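Local coordinates for protein possible metal-dependent hydrolase (Veillonella parvula, PDB 3RPC) that is probably a hydrolase of the metallo-beta-lactamase superfamily that works with a pair of bound zinc ions on a substrate not yet identified, at residues R11-K16 against L75-D80; D27-P32 against M227-H232; P50-P55 against P256-T261. All coordinates share one frame; numbering follows the deposited sequence.

Contact 1: residues R11-K16 against L75-D80. With ZN (zinc ion), chain F.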
loop_
_atom_site.group_PDB
_atom_site.type_symbol
_atom_site.label_atom_id
_atom_site.label_comp_id
_atom_site.label_asym_id
_atom_site.label_seq_id
_atom_site.Cartn_x
_atom_site.Cartn_y
_atom_site.Cartn_z
ATOM N N ARG A 11 12.963 -21.386 -10.147
ATOM C CA ARG A 11 12.367 -21.153 -11.464
ATOM C C ARG A 11 11.324 -20.054 -11.339
ATOM O O ARG A 11 10.517 -20.095 -10.437
ATOM C CB ARG A 11 11.719 -22.438 -12.004
ATOM C CG ARG A 11 11.248 -22.301 -13.467
ATOM C CD ARG A 11 10.506 -23.558 -13.951
ATOM N NE ARG A 11 9.315 -23.813 -13.150
ATOM C CZ ARG A 11 8.541 -24.890 -13.274
ATOM N NH1 ARG A 11 8.819 -25.816 -14.186
ATOM N NH2 ARG A 11 7.480 -25.042 -12.485
ATOM N N ASN A 12 11.349 -19.098 -12.269
ATOM C CA ASN A 12 10.468 -17.918 -12.219
ATOM C C ASN A 12 10.700 -17.113 -10.933
ATOM O O ASN A 12 11.791 -16.581 -10.739
ATOM C CB ASN A 12 8.992 -18.299 -12.393
ATOM C CG ASN A 12 8.129 -17.115 -12.827
ATOM O OD1 ASN A 12 8.522 -16.334 -13.706
ATOM N ND2 ASN A 12 6.956 -16.983 -12.230
ATOM N N ALA A 13 9.703 -17.050 -10.052
ATOM C CA ALA A 13 9.871 -16.377 -8.760
ATOM C C ALA A 13 10.071 -17.371 -7.615
ATOM O O ALA A 13 10.140 -16.983 -6.453
ATOM C CB ALA A 13 8.668 -15.471 -8.456
ATOM N N THR A 14 10.173 -18.655 -7.946
ATOM C CA THR A 14 10.334 -19.683 -6.926
ATOM C C THR A 14 11.803 -19.790 -6.551
ATOM O O THR A 14 12.660 -19.914 -7.417
ATOM C CB THR A 14 9.844 -21.055 -7.429
ATOM O OG1 THR A 14 8.488 -20.951 -7.872
ATOM C CG2 THR A 14 9.941 -22.124 -6.327
ATOM N N GLY A 15 12.083 -19.743 -5.254
ATOM C CA GLY A 15 13.445 -19.845 -4.762
ATOM C C GLY A 15 13.454 -20.376 -3.347
ATOM O O GLY A 15 12.401 -20.493 -2.724
ATOM N N LYS A 16 14.638 -20.715 -2.849
ATOM C CA LYS A 16 14.796 -21.128 -1.460
ATOM C C LYS A 16 15.787 -20.185 -0.791
ATOM O O LYS A 16 16.951 -20.096 -1.201
ATOM C CB LYS A 16 15.275 -22.585 -1.368
ATOM C CG LYS A 16 14.257 -23.598 -1.902
ATOM C CD LYS A 16 14.877 -24.992 -2.122
ATOM C CE LYS A 16 15.263 -25.657 -0.823
ATOM N NZ LYS A 16 15.762 -27.041 -1.106
ATOM N N LEU A 75 -1.203 -18.065 -10.198
ATOM C CA LEU A 75 -0.729 -19.388 -10.610
ATOM C C LEU A 75 0.788 -19.519 -10.604
ATOM O O LEU A 75 1.327 -20.553 -10.183
ATOM C CB LEU A 75 -1.275 -19.733 -11.998
ATOM C CG LEU A 75 -0.861 -21.076 -12.603
ATOM C CD1 LEU A 75 -1.375 -22.198 -11.731
ATOM C CD2 LEU A 75 -1.394 -21.213 -14.018
ATOM N N ASP A 76 1.480 -18.497 -11.100
ATOM C CA ASP A 76 2.929 -18.570 -11.246
ATOM C C ASP A 76 3.681 -18.323 -9.939
ATOM O O ASP A 76 4.906 -18.185 -9.946
ATOM C CB ASP A 76 3.432 -17.649 -12.369
ATOM C CG ASP A 76 3.116 -16.190 -12.114
ATOM O OD1 ASP A 76 1.940 -15.886 -11.827
ATOM O OD2 ASP A 76 4.046 -15.348 -12.227
ATOM N N HIS A 77 2.938 -18.286 -8.827
ATOM C CA HIS A 77 3.514 -18.189 -7.484
ATOM C C HIS A 77 2.974 -19.242 -6.512
ATOM O O HIS A 77 3.478 -19.372 -5.403
ATOM C CB HIS A 77 3.276 -16.784 -6.920
ATOM C CG HIS A 77 3.911 -15.719 -7.747
ATOM N ND1 HIS A 77 5.068 -15.075 -7.369
ATOM C CD2 HIS A 77 3.585 -15.232 -8.965
ATOM C CE1 HIS A 77 5.420 -14.224 -8.316
ATOM N NE2 HIS A 77 4.535 -14.299 -9.292
ATOM N N TRP A 78 1.948 -19.975 -6.933
ATOM C CA TRP A 78 1.266 -20.929 -6.061
ATOM C C TRP A 78 0.377 -21.792 -6.940
ATOM O O TRP A 78 -0.635 -21.320 -7.467
ATOM C CB TRP A 78 0.416 -20.202 -5.008
ATOM C CG TRP A 78 -0.274 -21.115 -4.028
ATOM C CD1 TRP A 78 -1.616 -21.353 -3.929
ATOM C CD2 TRP A 78 0.351 -21.902 -3.013
ATOM N NE1 TRP A 78 -1.863 -22.249 -2.910
ATOM C CE2 TRP A 78 -0.669 -22.601 -2.334
ATOM C CE3 TRP A 78 1.679 -22.091 -2.619
ATOM C CZ2 TRP A 78 -0.399 -23.474 -1.276
ATOM C CZ3 TRP A 78 1.948 -22.957 -1.574
ATOM C CH2 TRP A 78 0.910 -23.638 -0.913
ATOM N N ASP A 79 0.761 -23.046 -7.141
ATOM C CA ASP A 79 0.014 -23.871 -8.090
ATOM C C ASP A 79 -0.400 -25.218 -7.507
ATOM O O ASP A 79 -0.004 -25.570 -6.390
ATOM C CB ASP A 79 0.775 -24.036 -9.422
ATOM C CG ASP A 79 1.974 -24.964 -9.320
ATOM O OD1 ASP A 79 2.548 -25.123 -8.216
ATOM O OD2 ASP A 79 2.355 -25.518 -10.379
ATOM N N ASP A 80 -1.214 -25.950 -8.264
ATOM C CA ASP A 80 -1.694 -27.258 -7.825
ATOM C C ASP A 80 -0.552 -28.203 -7.475
ATOM O O ASP A 80 -0.630 -28.936 -6.492
ATOM C CB ASP A 80 -2.593 -27.885 -8.889
ATOM C CG ASP A 80 -4.002 -27.323 -8.867
ATOM O OD1 ASP A 80 -4.365 -26.673 -7.862
ATOM O OD2 ASP A 80 -4.749 -27.542 -9.847
HETATM ZN ZN ZN F . 4.256 -13.188 -11.180
HETATM O O HOH W 1 7.447 -18.710 -9.529
HETATM O O HOH W 2 1.962 -13.377 -11.279
HETATM O O HOH W 3 3.772 -11.755 -13.249
#
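Asp-76 turns its CG into the slot between backbone N and carbonyl carbon (chi1 61°), while Asn-12 swings its amide opposite its own N (chi1 -160°); the two side chains thus meet beside a zinc ion. Asp-76 and His-77 close the His-X-His-X-Asp-His motif of the metallo-beta-lactamase fold, and Asn-12 sits in the type II' turn Arg-11 to Thr-14 between two strands. Asn-12 ND2 donates to Asp-76 O at 3.3 Å, the oxygen lying in the amide plane, and more weakly to Asp-76 OD2, also at 3.3 Å. This second-shell amide thus reaches both the backbone and, weakly, the carboxylate of a zinc ligand, and probably limits their movement. A water bridges the two segments, accepting from Asn-12 ND2 and Ala-13 N and lying 2.6 Å from Asp-76 O. Ala-13 CB packs obliquely against the His-77 ring, 3.5 Å from CE1. On that ring ND1 is hydrogen-bonded to Asp-27 OD2 and NE2 binds zinc at 2.2 Å, so the ring is held at two points of its rim. Asp-168 and His-226 also hold this ion. Asp-76 divides its carboxylate: OD2 is 2.4 Å from the zinc, and OD1 accepts from a zinc-bound water 2.6 Å away.

Contact 2: residues D27-P32 against M227-H232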
loop_
_atom_site.group_PDB
_atom_site.type_symbol
_atom_site.label_atom_id
_atom_site.label_comp_id
_atom_site.label_asym_id
_atom_site.label_seq_id
_atom_site.Cartn_x
_atom_site.Cartn_y
_atom_site.Cartn_z
ATOM N N ASP A 27 7.205 -18.592 -3.030
ATOM C CA ASP A 27 6.318 -18.552 -4.193
ATOM C C ASP A 27 6.445 -19.781 -5.100
ATOM O O ASP A 27 6.774 -19.657 -6.282
ATOM C CB ASP A 27 6.555 -17.255 -4.983
ATOM C CG ASP A 27 6.019 -16.026 -4.254
ATOM O OD1 ASP A 27 5.570 -16.156 -3.103
ATOM O OD2 ASP A 27 6.066 -14.918 -4.830
ATOM N N PRO A 28 6.136 -20.967 -4.558
ATOM C CA PRO A 28 6.334 -22.213 -5.310
ATOM C C PRO A 28 5.294 -22.442 -6.409
ATOM O O PRO A 28 4.106 -22.651 -6.126
ATOM C CB PRO A 28 6.205 -23.288 -4.226
ATOM C CG PRO A 28 5.233 -22.682 -3.263
ATOM C CD PRO A 28 5.635 -21.231 -3.197
ATOM N N PHE A 29 5.771 -22.396 -7.650
ATOM C CA PHE A 29 5.005 -22.709 -8.841
ATOM C C PHE A 29 5.771 -23.873 -9.437
ATOM O O PHE A 29 6.827 -23.681 -10.033
ATOM C CB PHE A 29 5.030 -21.470 -9.753
ATOM C CG PHE A 29 4.621 -21.710 -11.192
ATOM C CD1 PHE A 29 3.551 -22.532 -11.521
ATOM C CD2 PHE A 29 5.283 -21.045 -12.219
ATOM C CE1 PHE A 29 3.178 -22.719 -12.853
ATOM C CE2 PHE A 29 4.909 -21.218 -13.544
ATOM C CZ PHE A 29 3.857 -22.054 -13.863
ATOM N N LEU A 30 5.268 -25.084 -9.216
ATOM C CA LEU A 30 6.098 -26.280 -9.387
ATOM C C LEU A 30 5.707 -27.190 -10.557
ATOM O O LEU A 30 6.282 -28.273 -10.716
ATOM C CB LEU A 30 6.156 -27.078 -8.068
ATOM C CG LEU A 30 6.608 -26.273 -6.841
ATOM C CD1 LEU A 30 6.698 -27.160 -5.591
ATOM C CD2 LEU A 30 7.944 -25.582 -7.113
ATOM N N ALA A 31 4.756 -26.761 -11.379
ATOM C CA ALA A 31 4.235 -27.609 -12.459
ATOM C C ALA A 31 5.309 -28.052 -13.446
ATOM O O ALA A 31 6.254 -27.314 -13.729
ATOM C CB ALA A 31 3.113 -26.879 -13.206
ATOM N N PRO A 32 5.160 -29.264 -14.002
ATOM C CA PRO A 32 6.070 -29.658 -15.084
ATOM C C PRO A 32 5.952 -28.737 -16.299
ATOM O O PRO A 32 4.941 -28.052 -16.465
ATOM C CB PRO A 32 5.599 -31.074 -15.449
ATOM C CG PRO A 32 4.886 -31.566 -14.208
ATOM C CD PRO A 32 4.238 -30.342 -13.609
HETATM N N MSE A 227 11.955 -14.721 -14.656
HETATM C CA MSE A 227 12.203 -14.703 -16.092
HETATM C C MSE A 227 12.241 -16.088 -16.730
HETATM O O MSE A 227 12.400 -17.104 -16.044
HETATM C CB MSE A 227 13.515 -13.974 -16.382
HETATM C CG MSE A 227 13.412 -12.481 -16.092
HETATM SE SE MSE A 227 15.075 -11.485 -16.271
HETATM C CE MSE A 227 15.903 -12.015 -14.594
ATOM N N ASP A 228 12.085 -16.086 -18.053
ATOM C CA ASP A 228 12.294 -17.266 -18.889
ATOM C C ASP A 228 11.429 -18.456 -18.458
ATOM O O ASP A 228 11.842 -19.611 -18.619
ATOM C CB ASP A 228 13.773 -17.678 -18.881
ATOM C CG ASP A 228 14.718 -16.581 -19.379
ATOM O OD1 ASP A 228 14.257 -15.540 -19.862
ATOM O OD2 ASP A 228 15.949 -16.780 -19.274
ATOM N N THR A 229 10.239 -18.193 -17.930
ATOM C CA THR A 229 9.373 -19.268 -17.441
ATOM C C THR A 229 7.921 -19.123 -17.899
ATOM O O THR A 229 7.379 -20.028 -18.549
ATOM C CB THR A 229 9.405 -19.363 -15.904
ATOM O OG1 THR A 229 10.764 -19.423 -15.454
ATOM C CG2 THR A 229 8.657 -20.619 -15.429
ATOM N N VAL A 230 7.278 -18.012 -17.545
ATOM C CA VAL A 230 5.899 -17.797 -17.970
ATOM C C VAL A 230 5.883 -17.151 -19.352
ATOM O O VAL A 230 6.915 -16.678 -19.838
ATOM C CB VAL A 230 5.055 -16.983 -16.947
ATOM C CG1 VAL A 230 4.929 -17.748 -15.622
ATOM C CG2 VAL A 230 5.622 -15.585 -16.712
ATOM N N ASN A 231 4.725 -17.160 -20.000
ATOM C CA ASN A 231 4.664 -16.746 -21.398
ATOM C C ASN A 231 4.808 -15.251 -21.607
ATOM O O ASN A 231 5.345 -14.827 -22.636
ATOM C CB ASN A 231 3.362 -17.200 -22.048
ATOM C CG ASN A 231 2.154 -16.557 -21.410
ATOM O OD1 ASN A 231 1.720 -16.977 -20.343
ATOM N ND2 ASN A 231 1.614 -15.517 -22.046
ATOM N N HIS A 232 4.307 -14.453 -20.662
ATOM C CA HIS A 232 4.135 -13.021 -20.919
ATOM C C HIS A 232 5.246 -12.107 -20.411
ATOM O O HIS A 232 5.157 -10.891 -20.564
ATOM C CB HIS A 232 2.757 -12.524 -20.452
ATOM C CG HIS A 232 2.508 -12.668 -18.981
ATOM N ND1 HIS A 232 3.166 -13.591 -18.195
ATOM C CD2 HIS A 232 1.651 -12.017 -18.156
ATOM C CE1 HIS A 232 2.732 -13.497 -16.949
ATOM N NE2 HIS A 232 1.810 -12.553 -16.899
#
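Thr-229 and Val-230 each offer one methyl group to the ring of Phe-29. The segment starts at Met-227, a selenomethionine next in sequence to the zinc ligand His-226. Its side chain takes no part in the contact, but its carbonyl oxygen does: Met-227 O accepts from Thr-229 OG1 at 2.9 Å, the donor approaching from above the carbonyl plane, 40° out of it. Between them Asp-228 adopts left-handed backbone angles that bend the chain, and its carboxylate forms a salt bridge with Arg-237. With its hydroxyl tied back in this way, Thr-229 has CG2 as its nearest atom to Phe-29, 4.2 Å from CE2. The loop belongs to the metallo-beta-lactamase fold, following strand 221-225 of one sheet, whereas Phe-29 lies in the loop leaving strand 22-26 of the other; the contact therefore bridges the ends of the two sheets close to the metal centre. Phe-29 spans the gap because its CG stands opposite the backbone N (chi1 164°), which sends the ring out across it; the closest pair of CA atoms, those of Phe-29 and Thr-229, are still 10.2 Å apart. Val-230 comes next and gives the closest approach, CG1 to Phe-29 CE2 at 4.0 Å. Both methyls approach the ring obliquely, and all three residues are buried. Asn-231 then directs its amide to the loop near Phe-39: OD1 accepts from Phe-39 N, and ND2 donates to Phe-43 O. At His-232 the ring receives the other branch of the valine, Val-230 CG2, at its edge and in its plane, 3.5 Å from His-232 ND1, and the backbone is hydrogen-bonded to Gln-195.

Contact 3: residues P50-P55 against P256-T261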
loop_
_atom_site.group_PDB
_atom_site.type_symbol
_atom_site.label_atom_id
_atom_site.label_comp_id
_atom_site.label_asym_id
_atom_site.label_seq_id
_atom_site.Cartn_x
_atom_site.Cartn_y
_atom_site.Cartn_z
ATOM N N PRO A 50 4.845 -23.712 -17.512
ATOM C CA PRO A 50 6.178 -23.104 -17.582
ATOM C C PRO A 50 6.974 -23.608 -18.783
ATOM O O PRO A 50 6.811 -24.756 -19.202
ATOM C CB PRO A 50 6.834 -23.539 -16.269
ATOM C CG PRO A 50 6.127 -24.793 -15.899
ATOM C CD PRO A 50 4.718 -24.631 -16.368
HETATM N N MSE A 51 7.836 -22.766 -19.339
HETATM C CA MSE A 51 8.528 -23.136 -20.567
HETATM C C MSE A 51 9.740 -24.038 -20.342
HETATM O O MSE A 51 10.297 -24.576 -21.303
HETATM C CB MSE A 51 8.927 -21.896 -21.363
HETATM C CG MSE A 51 10.021 -21.102 -20.723
HETATM SE SE MSE A 51 10.299 -19.403 -21.654
HETATM C CE MSE A 51 8.508 -18.849 -21.919
ATOM N N VAL A 52 10.134 -24.220 -19.081
ATOM C CA VAL A 52 11.224 -25.131 -18.744
ATOM C C VAL A 52 10.798 -25.949 -17.541
ATOM O O VAL A 52 9.959 -25.504 -16.763
ATOM C CB VAL A 52 12.537 -24.389 -18.410
ATOM C CG1 VAL A 52 13.026 -23.611 -19.622
ATOM C CG2 VAL A 52 12.342 -23.445 -17.229
ATOM N N ASP A 53 11.358 -27.151 -17.421
ATOM C CA ASP A 53 11.138 -27.997 -16.255
ATOM C C ASP A 53 11.920 -27.450 -15.071
ATOM O O ASP A 53 12.805 -26.607 -15.234
ATOM C CB ASP A 53 11.576 -29.436 -16.556
ATOM C CG ASP A 53 10.515 -30.220 -17.300
ATOM O OD1 ASP A 53 9.378 -30.332 -16.780
ATOM O OD2 ASP A 53 10.809 -30.711 -18.416
ATOM N N LEU A 54 11.597 -27.926 -13.874
ATOM C CA LEU A 54 12.364 -27.558 -12.694
ATOM C C LEU A 54 13.810 -28.023 -12.854
ATOM O O LEU A 54 14.078 -29.025 -13.529
ATOM C CB LEU A 54 11.755 -28.198 -11.447
ATOM C CG LEU A 54 10.363 -27.736 -11.008
ATOM C CD1 LEU A 54 9.819 -28.659 -9.910
ATOM C CD2 LEU A 54 10.373 -26.273 -10.534
ATOM N N PRO A 55 14.749 -27.310 -12.220
ATOM C CA PRO A 55 16.177 -27.645 -12.341
ATOM C C PRO A 55 16.638 -28.727 -11.365
ATOM O O PRO A 55 17.810 -29.119 -11.407
ATOM C CB PRO A 55 16.860 -26.323 -11.989
ATOM C CG PRO A 55 15.922 -25.707 -10.990
ATOM C CD PRO A 55 14.540 -26.031 -11.511
ATOM N N PRO A 256 20.672 -15.150 -11.690
ATOM C CA PRO A 256 20.974 -16.575 -11.495
ATOM C C PRO A 256 20.233 -17.480 -12.464
ATOM O O PRO A 256 19.101 -17.198 -12.851
ATOM C CB PRO A 256 20.492 -16.842 -10.066
ATOM C CG PRO A 256 19.394 -15.807 -9.861
ATOM C CD PRO A 256 19.933 -14.577 -10.554
ATOM N N GLU A 257 20.882 -18.576 -12.848
ATOM C CA GLU A 257 20.207 -19.619 -13.593
ATOM C C GLU A 257 19.268 -20.380 -12.664
ATOM O O GLU A 257 19.410 -20.346 -11.441
ATOM C CB GLU A 257 21.227 -20.597 -14.174
ATOM C CG GLU A 257 22.219 -19.965 -15.136
ATOM C CD GLU A 257 21.577 -19.444 -16.402
ATOM O OE1 GLU A 257 20.494 -19.920 -16.784
ATOM O OE2 GLU A 257 22.161 -18.538 -17.031
ATOM N N ASP A 258 18.314 -21.083 -13.257
ATOM C CA ASP A 258 17.469 -21.977 -12.483
ATOM C C ASP A 258 18.367 -23.004 -11.812
ATOM O O ASP A 258 19.150 -23.673 -12.493
ATOM C CB ASP A 258 16.473 -22.684 -13.399
ATOM C CG ASP A 258 15.374 -21.757 -13.915
ATOM O OD1 ASP A 258 15.348 -20.559 -13.546
ATOM O OD2 ASP A 258 14.515 -22.243 -14.685
ATOM N N GLY A 259 18.252 -23.135 -10.491
ATOM C CA GLY A 259 19.044 -24.094 -9.730
ATOM C C GLY A 259 20.319 -23.508 -9.143
ATOM O O GLY A 259 20.983 -24.155 -8.333
ATOM N N GLU A 260 20.665 -22.285 -9.540
ATOM C CA GLU A 260 21.896 -21.653 -9.067
ATOM C C GLU A 260 21.784 -21.082 -7.656
ATOM O O GLU A 260 20.786 -20.453 -7.306
ATOM C CB GLU A 260 22.331 -20.539 -10.030
ATOM C CG GLU A 260 23.564 -19.772 -9.575
ATOM C CD GLU A 260 24.019 -18.733 -10.589
ATOM O OE1 GLU A 260 23.545 -18.754 -11.747
ATOM O OE2 GLU A 260 24.857 -17.881 -10.223
ATOM N N THR A 261 22.826 -21.282 -6.859
ATOM C CA THR A 261 22.882 -20.747 -5.506
ATOM C C THR A 261 23.813 -19.545 -5.417
ATOM O O THR A 261 24.935 -19.564 -5.938
ATOM C CB THR A 261 23.363 -21.824 -4.522
ATOM O OG1 THR A 261 22.400 -22.880 -4.477
ATOM C CG2 THR A 261 23.548 -21.244 -3.118
HETATM O O HOH W 4 14.924 -24.886 -14.980
#
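The flat peptide group joining Asp-258 to Gly-259 carries the ring of Pro-55 on one face. Pro-55 CB rests over the carbonyl, 3.5 Å from Asp-258 O, and its CG stands 3.5 Å from Gly-259 N, so this side of the ring lies across the peptide. The Asp-258 carboxylate, the second flat group, has Val-52 CG2 against OD2 at 3.6 Å, the two side chains approaching from opposite directions. At the far end of the turn the Glu-260 carboxylate is met from above its plane by Glu-257 N, which donates to OE1 at 2.9 Å. Glu-257 to Glu-260 form a type II beta turn, closed by Glu-260 N to Glu-257 O, with Gly-259 in the third position at a positive phi of 94°. Lacking a side chain there, Gly-259 lets the proline sit close, Pro-55 CG coming within 3.7 Å of its CA. The turn leads into the edge strand 261-263, and it touches the loop that runs up to helix 58-62. Asp-258 takes its carboxylate toward that loop with CG beside the backbone N (chi1 -72°). OD1 is held in a salt bridge by Arg-237 NH1, and the Arg-11 side chain packs nearby. A water donates to Asp-258 OD2 and to Asp-53 O, 2.7 Å from each. The direct touches are thus van der Waals contacts, and this water mediates the polar link between the segments, fitting a partly exposed joint at the surface.

Overall arrangement
From the N terminus, residues 11-16, 27-32 and 50-55 come first, and their partners 75-80, 227-232 and 256-261 follow in the same order, so every pair of contacts crosses and none nests. Contact 1 closes a loop of 58 intervening residues within the N-terminal part. Contacts 2 and 3 close much longer ones, of 194 and 200 residues, bringing the C-terminal part back to the N-terminal loops. Arg-11 and Asp-27 join contact 1 to its neighbours, and a backbone hydrogen bond from Met-51 to Thr-229 links contacts 2 and 3. Together they join the zinc-site loops of both sheets to the turn before strand 261-263.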